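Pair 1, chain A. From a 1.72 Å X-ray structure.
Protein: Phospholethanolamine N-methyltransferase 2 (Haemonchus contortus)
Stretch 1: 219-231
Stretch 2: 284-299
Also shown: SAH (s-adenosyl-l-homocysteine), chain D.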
# COMPACT_ATOMS: atom_id res chain seq x y z
N PRO A 219 -17.38 11.96 -16.64
CA PRO A 219 -18.48 11.15 -16.12
C PRO A 219 -18.00 9.82 -15.57
O PRO A 219 -17.28 9.08 -16.25
CB PRO A 219 -19.36 10.92 -17.36
CG PRO A 219 -19.02 12.04 -18.29
CD PRO A 219 -17.56 12.31 -18.06
N MET A 220 -18.37 9.53 -14.32
CA MET A 220 -18.12 8.23 -13.71
C MET A 220 -19.45 7.65 -13.25
O MET A 220 -20.37 8.40 -12.92
CB MET A 220 -17.13 8.37 -12.55
CG MET A 220 -15.76 8.89 -13.01
SD MET A 220 -14.50 8.80 -11.71
CE MET A 220 -15.22 9.94 -10.56
N LYS A 221 -19.56 6.33 -13.25
CA LYS A 221 -20.82 5.69 -12.90
C LYS A 221 -20.71 4.79 -11.68
O LYS A 221 -19.65 4.23 -11.42
CB LYS A 221 -21.38 4.91 -14.10
CG LYS A 221 -21.71 5.81 -15.29
CD LYS A 221 -22.34 5.03 -16.43
CE LYS A 221 -23.61 4.32 -15.99
NZ LYS A 221 -24.48 3.97 -17.15
N THR A 222 -21.81 4.68 -10.95
CA THR A 222 -21.87 3.80 -9.79
C THR A 222 -21.40 2.40 -10.15
O THR A 222 -21.81 1.83 -11.16
CB THR A 222 -23.31 3.71 -9.27
OG1 THR A 222 -23.77 5.03 -8.95
CG2 THR A 222 -23.38 2.83 -8.03
N GLY A 223 -20.51 1.85 -9.33
CA GLY A 223 -20.12 0.46 -9.50
C GLY A 223 -18.88 0.27 -10.36
O GLY A 223 -18.33 -0.84 -10.41
N GLN A 224 -18.45 1.32 -11.06
CA GLN A 224 -17.18 1.22 -11.79
C GLN A 224 -16.02 1.00 -10.83
O GLN A 224 -16.10 1.35 -9.64
CB GLN A 224 -16.95 2.42 -12.72
CG GLN A 224 -17.94 2.42 -13.90
CD GLN A 224 -17.73 3.58 -14.84
OE1 GLN A 224 -17.60 4.73 -14.41
NE2 GLN A 224 -17.69 3.30 -16.14
N ARG A 225 -14.94 0.39 -11.32
CA ARG A 225 -13.85 -0.02 -10.44
C ARG A 225 -12.67 0.91 -10.54
O ARG A 225 -12.17 1.18 -11.64
CB ARG A 225 -13.42 -1.44 -10.79
CG ARG A 225 -14.56 -2.46 -10.66
CD ARG A 225 -14.08 -3.91 -10.67
NE ARG A 225 -13.09 -4.15 -9.62
CZ ARG A 225 -11.80 -4.40 -9.85
NH1 ARG A 225 -11.34 -4.46 -11.09
NH2 ARG A 225 -10.97 -4.60 -8.83
N MET A 226 -12.20 1.39 -9.39
CA MET A 226 -11.06 2.30 -9.36
C MET A 226 -9.92 1.73 -8.53
O MET A 226 -10.14 1.20 -7.44
CB MET A 226 -11.49 3.67 -8.80
CG MET A 226 -10.32 4.61 -8.47
SD MET A 226 -10.92 6.20 -7.81
CE MET A 226 -11.45 6.99 -9.32
N LEU A 227 -8.70 1.85 -9.06
CA LEU A 227 -7.50 1.54 -8.30
C LEU A 227 -6.89 2.84 -7.83
O LEU A 227 -6.61 3.73 -8.65
CB LEU A 227 -6.47 0.82 -9.20
CG LEU A 227 -5.11 0.56 -8.53
CD1 LEU A 227 -5.26 -0.47 -7.39
CD2 LEU A 227 -4.10 0.06 -9.57
N ASP A 228 -6.68 2.98 -6.52
CA ASP A 228 -6.04 4.19 -5.99
C ASP A 228 -4.63 3.82 -5.56
O ASP A 228 -4.45 3.02 -4.66
CB ASP A 228 -6.84 4.72 -4.78
CG ASP A 228 -6.31 6.06 -4.26
OD1 ASP A 228 -5.07 6.23 -4.14
OD2 ASP A 228 -7.13 6.96 -3.95
N ILE A 229 -3.64 4.42 -6.22
CA ILE A 229 -2.25 4.12 -5.93
C ILE A 229 -1.71 5.15 -4.94
O ILE A 229 -1.70 6.35 -5.23
CB ILE A 229 -1.40 4.10 -7.23
CG1 ILE A 229 -1.80 2.89 -8.08
CG2 ILE A 229 0.09 4.08 -6.90
CD1 ILE A 229 -1.19 2.89 -9.50
N GLY A 230 -1.23 4.68 -3.79
CA GLY A 230 -0.73 5.57 -2.75
C GLY A 230 -1.86 6.22 -1.99
O GLY A 230 -1.90 7.43 -1.81
N VAL A 231 -2.76 5.38 -1.50
CA VAL A 231 -4.03 5.82 -0.94
C VAL A 231 -3.91 6.49 0.44
O VAL A 231 -4.85 7.13 0.91
CB VAL A 231 -5.01 4.61 -0.91
CG1 VAL A 231 -4.63 3.63 0.18
CG2 VAL A 231 -6.45 5.08 -0.78
N GLU A 284 1.05 -7.67 -8.42
CA GLU A 284 0.37 -8.28 -9.56
C GLU A 284 -1.11 -7.89 -9.58
O GLU A 284 -1.94 -8.56 -8.97
CB GLU A 284 0.51 -9.81 -9.48
CG GLU A 284 0.19 -10.55 -10.78
CD GLU A 284 1.36 -10.55 -11.75
OE1 GLU A 284 2.34 -9.81 -11.52
OE2 GLU A 284 1.30 -11.31 -12.74
N PHE A 285 -1.44 -6.81 -10.28
CA PHE A 285 -2.84 -6.41 -10.45
C PHE A 285 -3.50 -7.24 -11.54
O PHE A 285 -2.83 -7.73 -12.45
CB PHE A 285 -2.94 -4.92 -10.79
CG PHE A 285 -2.54 -4.02 -9.67
CD1 PHE A 285 -3.29 -4.00 -8.50
CD2 PHE A 285 -1.41 -3.23 -9.76
CE1 PHE A 285 -2.92 -3.19 -7.44
CE2 PHE A 285 -1.03 -2.41 -8.70
CZ PHE A 285 -1.79 -2.39 -7.54
N GLU A 286 -4.81 -7.39 -11.45
CA GLU A 286 -5.54 -8.13 -12.47
C GLU A 286 -5.51 -7.29 -13.74
O GLU A 286 -5.85 -6.12 -13.71
CB GLU A 286 -6.98 -8.36 -12.05
CG GLU A 286 -7.63 -9.49 -12.79
CD GLU A 286 -6.94 -10.82 -12.52
OE1 GLU A 286 -6.46 -11.03 -11.38
OE2 GLU A 286 -6.87 -11.65 -13.46
N PRO A 287 -5.12 -7.90 -14.86
CA PRO A 287 -5.06 -7.07 -16.07
C PRO A 287 -6.45 -6.75 -16.61
O PRO A 287 -7.39 -7.55 -16.43
CB PRO A 287 -4.33 -7.96 -17.09
CG PRO A 287 -3.90 -9.20 -16.33
CD PRO A 287 -4.76 -9.30 -15.12
N ASN A 288 -6.56 -5.59 -17.26
CA ASN A 288 -7.78 -5.19 -17.97
C ASN A 288 -8.98 -5.20 -17.05
O ASN A 288 -10.07 -5.59 -17.46
CB ASN A 288 -8.05 -6.13 -19.15
CG ASN A 288 -6.94 -6.10 -20.17
OD1 ASN A 288 -6.54 -5.03 -20.64
ND2 ASN A 288 -6.41 -7.27 -20.51
N SER A 289 -8.80 -4.74 -15.83
CA SER A 289 -9.85 -4.93 -14.83
C SER A 289 -10.37 -3.63 -14.23
O SER A 289 -11.48 -3.61 -13.69
CB SER A 289 -9.38 -5.89 -13.73
OG SER A 289 -8.41 -5.28 -12.91
N PHE A 290 -9.58 -2.56 -14.31
CA PHE A 290 -10.00 -1.29 -13.71
C PHE A 290 -10.56 -0.29 -14.71
O PHE A 290 -9.98 -0.07 -15.77
CB PHE A 290 -8.85 -0.64 -12.91
CG PHE A 290 -8.50 -1.40 -11.66
CD1 PHE A 290 -9.27 -1.27 -10.52
CD2 PHE A 290 -7.41 -2.26 -11.63
CE1 PHE A 290 -8.96 -1.98 -9.37
CE2 PHE A 290 -7.10 -2.98 -10.47
CZ PHE A 290 -7.88 -2.83 -9.35
N ASP A 291 -11.67 0.35 -14.34
CA ASP A 291 -12.17 1.48 -15.13
C ASP A 291 -11.31 2.73 -14.99
O ASP A 291 -11.17 3.50 -15.93
CB ASP A 291 -13.62 1.80 -14.73
CG ASP A 291 -14.56 0.67 -15.05
OD1 ASP A 291 -14.88 0.49 -16.25
OD2 ASP A 291 -14.96 -0.06 -14.10
N TYR A 292 -10.74 2.93 -13.80
CA TYR A 292 -9.96 4.12 -13.48
C TYR A 292 -8.77 3.75 -12.64
O TYR A 292 -8.84 2.85 -11.81
CB TYR A 292 -10.81 5.13 -12.66
CG TYR A 292 -12.10 5.45 -13.35
CD1 TYR A 292 -12.12 6.31 -14.44
CD2 TYR A 292 -13.30 4.90 -12.91
CE1 TYR A 292 -13.31 6.60 -15.09
CE2 TYR A 292 -14.49 5.18 -13.55
CZ TYR A 292 -14.49 6.03 -14.64
OH TYR A 292 -15.67 6.31 -15.28
N VAL A 293 -7.67 4.46 -12.85
CA VAL A 293 -6.56 4.40 -11.94
C VAL A 293 -6.30 5.83 -11.53
O VAL A 293 -6.17 6.73 -12.37
CB VAL A 293 -5.30 3.80 -12.61
CG1 VAL A 293 -4.08 3.99 -11.71
CG2 VAL A 293 -5.52 2.32 -12.89
N PHE A 294 -6.27 6.06 -10.22
CA PHE A 294 -6.14 7.40 -9.68
C PHE A 294 -4.93 7.42 -8.78
O PHE A 294 -4.74 6.50 -7.98
CB PHE A 294 -7.39 7.69 -8.84
CG PHE A 294 -7.41 9.07 -8.22
CD1 PHE A 294 -7.34 10.20 -9.02
CD2 PHE A 294 -7.54 9.22 -6.85
CE1 PHE A 294 -7.38 11.47 -8.45
CE2 PHE A 294 -7.58 10.49 -6.27
CZ PHE A 294 -7.51 11.62 -7.07
N SER A 295 -4.10 8.45 -8.87
CA SER A 295 -3.00 8.56 -7.93
C SER A 295 -2.83 9.99 -7.53
O SER A 295 -2.55 10.84 -8.36
CB SER A 295 -1.70 8.01 -8.51
OG SER A 295 -0.68 8.08 -7.53
N ARG A 296 -3.01 10.27 -6.25
CA ARG A 296 -3.01 11.66 -5.79
C ARG A 296 -1.78 11.98 -4.95
O ARG A 296 -1.70 11.57 -3.78
CB ARG A 296 -4.31 11.89 -5.01
CG ARG A 296 -4.49 13.29 -4.50
CD ARG A 296 -4.92 14.26 -5.59
NE ARG A 296 -4.44 15.56 -5.16
CZ ARG A 296 -5.06 16.30 -4.25
NH1 ARG A 296 -6.22 15.89 -3.75
NH2 ARG A 296 -4.54 17.46 -3.86
N ASP A 297 -0.82 12.67 -5.56
CA ASP A 297 0.36 13.18 -4.89
C ASP A 297 1.20 12.08 -4.25
O ASP A 297 1.70 12.21 -3.14
CB ASP A 297 -0.04 14.29 -3.91
CG ASP A 297 -0.76 15.43 -4.62
OD1 ASP A 297 -0.40 15.72 -5.79
OD2 ASP A 297 -1.71 16.00 -4.05
N CYS A 298 1.36 11.00 -5.02
CA CYS A 298 2.12 9.83 -4.61
C CYS A 298 3.38 9.65 -5.45
O CYS A 298 4.45 9.33 -4.92
CB CYS A 298 1.25 8.57 -4.74
SG CYS A 298 2.13 6.99 -4.89
N ILE A 299 3.28 9.84 -6.76
CA ILE A 299 4.32 9.27 -7.62
C ILE A 299 5.65 10.02 -7.63
O ILE A 299 6.61 9.52 -8.19
CB ILE A 299 3.85 8.93 -9.06
CG1 ILE A 299 3.69 10.18 -9.91
CG2 ILE A 299 2.55 8.11 -9.02
CD1 ILE A 299 3.65 9.87 -11.42
N SAH D . -3.44 9.77 -1.96
CA SAH D . -3.50 10.08 -0.51
CB SAH D . -2.07 9.89 0.14
CG SAH D . -0.97 10.86 -0.28
SD SAH D . 0.62 10.49 0.51
C SAH D . -4.11 11.40 -0.27
O SAH D . -4.57 12.05 -1.20
OXT SAH D . -4.36 11.74 0.88
C5' SAH D . 1.56 9.43 -0.61
C4' SAH D . 1.42 8.03 -0.39
O4' SAH D . 2.05 7.33 -1.49
C3' SAH D . 2.18 7.62 0.82
O3' SAH D . 1.28 7.04 1.74
C2' SAH D . 3.15 6.63 0.36
O2' SAH D . 3.33 5.58 1.28
C1' SAH D . 2.55 6.16 -0.93
N9 SAH D . 3.54 5.47 -1.82
C8 SAH D . 4.73 5.96 -2.25
N7 SAH D . 5.27 5.07 -3.09
C5 SAH D . 4.43 4.02 -3.21
C6 SAH D . 4.48 2.83 -3.94
N6 SAH D . 5.56 2.52 -4.73
N1 SAH D . 3.44 1.97 -3.83
C2 SAH D . 2.38 2.25 -3.06
N3 SAH D . 2.30 3.40 -2.35
C4 SAH D . 3.31 4.29 -2.40
O HOH W 1 -18.12 0.57 -17.13
O HOH W 2 -3.44 8.18 -4.34

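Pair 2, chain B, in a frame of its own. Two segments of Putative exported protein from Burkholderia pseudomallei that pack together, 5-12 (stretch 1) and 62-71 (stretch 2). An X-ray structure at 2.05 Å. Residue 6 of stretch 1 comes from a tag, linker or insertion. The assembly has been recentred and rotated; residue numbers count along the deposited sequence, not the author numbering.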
# COMPACT_ATOMS: atom_id res chain seq x y z
N MET B 5 -0.18 11.42 -16.59
CA MET B 5 -1.15 12.33 -15.93
C MET B 5 -0.79 12.65 -14.47
O MET B 5 -0.83 13.81 -14.10
CB MET B 5 -2.59 11.85 -16.11
CG MET B 5 -3.56 12.11 -14.97
SD MET B 5 -4.64 10.68 -14.98
CE MET B 5 -5.43 10.67 -13.36
N LEU B 6 -0.45 11.64 -13.65
CA LEU B 6 -0.03 11.88 -12.27
C LEU B 6 1.46 11.66 -12.05
O LEU B 6 2.08 10.77 -12.67
CB LEU B 6 -0.84 11.04 -11.25
CG LEU B 6 -2.37 11.24 -11.23
CD1 LEU B 6 -3.07 10.06 -10.57
CD2 LEU B 6 -2.78 12.58 -10.57
N LYS B 7 2.01 12.47 -11.14
CA LYS B 7 3.38 12.32 -10.67
C LYS B 7 3.33 11.53 -9.38
O LYS B 7 3.04 12.10 -8.30
CB LYS B 7 4.02 13.67 -10.37
CG LYS B 7 4.32 14.54 -11.58
CD LYS B 7 4.94 15.81 -11.04
CE LYS B 7 5.90 16.46 -11.99
NZ LYS B 7 5.10 17.41 -12.81
N ILE B 8 3.63 10.24 -9.49
CA ILE B 8 3.64 9.33 -8.32
C ILE B 8 5.05 8.99 -7.80
O ILE B 8 5.91 8.51 -8.56
CB ILE B 8 2.90 8.02 -8.66
CG1 ILE B 8 1.43 8.30 -9.04
CG2 ILE B 8 3.06 7.02 -7.53
CD1 ILE B 8 0.89 7.35 -10.10
N ALA B 9 5.28 9.25 -6.51
CA ALA B 9 6.54 8.86 -5.86
C ALA B 9 6.25 7.59 -5.08
O ALA B 9 5.23 7.47 -4.42
CB ALA B 9 7.04 9.96 -4.92
N LEU B 10 7.17 6.64 -5.15
CA LEU B 10 6.88 5.29 -4.68
C LEU B 10 8.08 4.76 -3.92
O LEU B 10 9.17 4.72 -4.49
CB LEU B 10 6.56 4.40 -5.91
CG LEU B 10 6.30 2.91 -5.58
CD1 LEU B 10 4.99 2.80 -4.81
CD2 LEU B 10 6.28 2.03 -6.83
N PHE B 11 7.90 4.42 -2.63
CA PHE B 11 8.88 3.67 -1.83
C PHE B 11 8.66 2.16 -2.00
O PHE B 11 7.53 1.73 -2.21
CB PHE B 11 8.79 4.06 -0.34
CG PHE B 11 9.29 5.45 -0.04
CD1 PHE B 11 10.64 5.68 0.29
CD2 PHE B 11 8.42 6.54 -0.11
CE1 PHE B 11 11.10 6.99 0.53
CE2 PHE B 11 8.87 7.84 0.15
CZ PHE B 11 10.21 8.07 0.47
N GLY B 12 9.73 1.37 -1.94
CA GLY B 12 9.61 -0.08 -2.05
C GLY B 12 9.45 -0.58 -3.47
O GLY B 12 9.00 -1.72 -3.68
N ALA B 62 12.02 15.35 -1.33
CA ALA B 62 11.79 14.44 -2.46
C ALA B 62 10.37 14.40 -2.98
O ALA B 62 10.13 14.05 -4.14
CB ALA B 62 12.22 13.02 -2.11
N LEU B 63 9.41 14.73 -2.12
CA LEU B 63 7.99 14.70 -2.50
C LEU B 63 7.53 15.98 -3.15
O LEU B 63 6.40 16.05 -3.65
CB LEU B 63 7.10 14.45 -1.27
CG LEU B 63 7.14 13.07 -0.63
CD1 LEU B 63 5.98 12.96 0.35
CD2 LEU B 63 7.06 11.98 -1.69
N ALA B 64 8.40 16.99 -3.13
CA ALA B 64 8.03 18.32 -3.61
C ALA B 64 7.60 18.23 -5.07
O ALA B 64 8.28 17.64 -5.91
CB ALA B 64 9.18 19.31 -3.41
N GLY B 65 6.40 18.74 -5.35
CA GLY B 65 5.85 18.65 -6.70
C GLY B 65 5.17 17.35 -7.08
O GLY B 65 4.65 17.25 -8.18
N GLN B 66 5.18 16.35 -6.21
CA GLN B 66 4.51 15.08 -6.52
C GLN B 66 3.00 15.17 -6.27
O GLN B 66 2.55 15.89 -5.36
CB GLN B 66 5.10 13.92 -5.71
CG GLN B 66 6.59 13.65 -5.90
CD GLN B 66 6.95 13.14 -7.30
OE1 GLN B 66 6.12 12.54 -7.99
NE2 GLN B 66 8.18 13.39 -7.73
N ASP B 67 2.21 14.46 -7.08
CA ASP B 67 0.75 14.40 -6.84
C ASP B 67 0.40 13.38 -5.77
O ASP B 67 -0.56 13.58 -5.00
CB ASP B 67 -0.03 14.06 -8.11
CG ASP B 67 0.20 15.07 -9.19
OD1 ASP B 67 -0.00 16.25 -8.91
OD2 ASP B 67 0.58 14.67 -10.31
N VAL B 68 1.16 12.29 -5.71
CA VAL B 68 0.79 11.14 -4.89
C VAL B 68 2.06 10.56 -4.27
O VAL B 68 3.08 10.40 -4.93
CB VAL B 68 0.08 10.07 -5.76
CG1 VAL B 68 -0.21 8.74 -5.01
CG2 VAL B 68 -1.19 10.66 -6.39
N VAL B 69 2.00 10.20 -2.99
CA VAL B 69 3.09 9.38 -2.47
C VAL B 69 2.55 7.99 -2.08
O VAL B 69 1.50 7.87 -1.42
CB VAL B 69 3.85 10.10 -1.34
CG1 VAL B 69 2.94 10.27 -0.13
CG2 VAL B 69 5.08 9.32 -0.94
N ALA B 70 3.23 6.94 -2.54
CA ALA B 70 2.82 5.55 -2.20
C ALA B 70 3.95 4.75 -1.54
O ALA B 70 5.12 4.91 -1.88
CB ALA B 70 2.29 4.81 -3.46
N SER B 71 3.60 3.88 -0.61
CA SER B 71 4.57 2.98 -0.01
C SER B 71 4.18 1.53 -0.32
O SER B 71 3.06 1.10 -0.01
CB SER B 71 4.68 3.25 1.50
OG SER B 71 5.23 2.15 2.20
O HOH W 3 0.66 16.13 -12.75

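Where do the two contacts differ most sharply? At the matched positions Leu A227 and Ala B9, which face two aromatic rings in pair 1, and a leucine and the methylene part of a glutamine in pair 2. In pair 1, Leu A227 CB sits 3.6 Å from the centroid of the Phe A290 ring, over its face, and Leu A227 CD2 lies 3.9 Å from the centroid of the Phe A285 ring, also over the face. In pair 2, Ala B9 has just a methyl to offer, and Ala B9 CB is 3.8 Å from both Leu B63 CD2 and Gln B66 CG. Gln B66 occupies the position of Phe A290, so its aliphatic portion covers the alanine where pair 1 uses a ring. Leu A227 has 114 Å² covered by the other stretch, Ala B9 73 Å².

What backbone do they share? Each pairs two parallel strands, and 14 central residues superpose with an RMSD of 0.5 Å. The ladder alternates across the gap. Leu A227 N donates to Tyr A292 O at 2.9 Å and Phe A294 N to Leu A227 O at 2.8 Å; in pair 2, Ala B9 N donates to Val B68 O at 2.9 Å and Ala B70 N to Ala B9 O at 2.8 Å. The next rungs, Ile A229 N to Phe A294 O and Phe B11 N to Ala B70 O, are both 2.9 Å.

How is the start of the ladder fastened? Both pairs use an aspartate at the same position. Arg A225 N donates to Asp A291 OD2 and Lys B7 N to Asp B67 OD2, each at 2.8 Å and nearly straight, so a carboxylate receives the amide at the first residue of the strand. The long side chains then diverge: Arg A225 CZ lies 4.3 Å from the Phe A290 ring centroid in an off-centre cation-pi contact, whereas the methylenes of Lys B7 pass Gly B65, with Lys B7 CD 3.2 Å from Gly B65 O.

How is the other face of the sheet filled? Tyr A292 and Phe A294 match Val B68 and Ala B70. The tyrosine reaches back beyond the strand, where Tyr A292 OH donates to Gln A224 OE1 at 2.6 Å and Met A220 SD lies over the Tyr A292 ring, 4.0 Å from the centroid. Val B68 stays local, Val B68 CB being 4.0 Å from Ile B8 CG1. Farther along, Asp A228 OD2 meets the edge of the Phe A294 ring, 3.7 Å from Phe A294 CD2, while pair 2 sets a larger aliphatic chain against a smaller partner, Leu B10 CD1 lying 3.6 Å from Ala B70 CB.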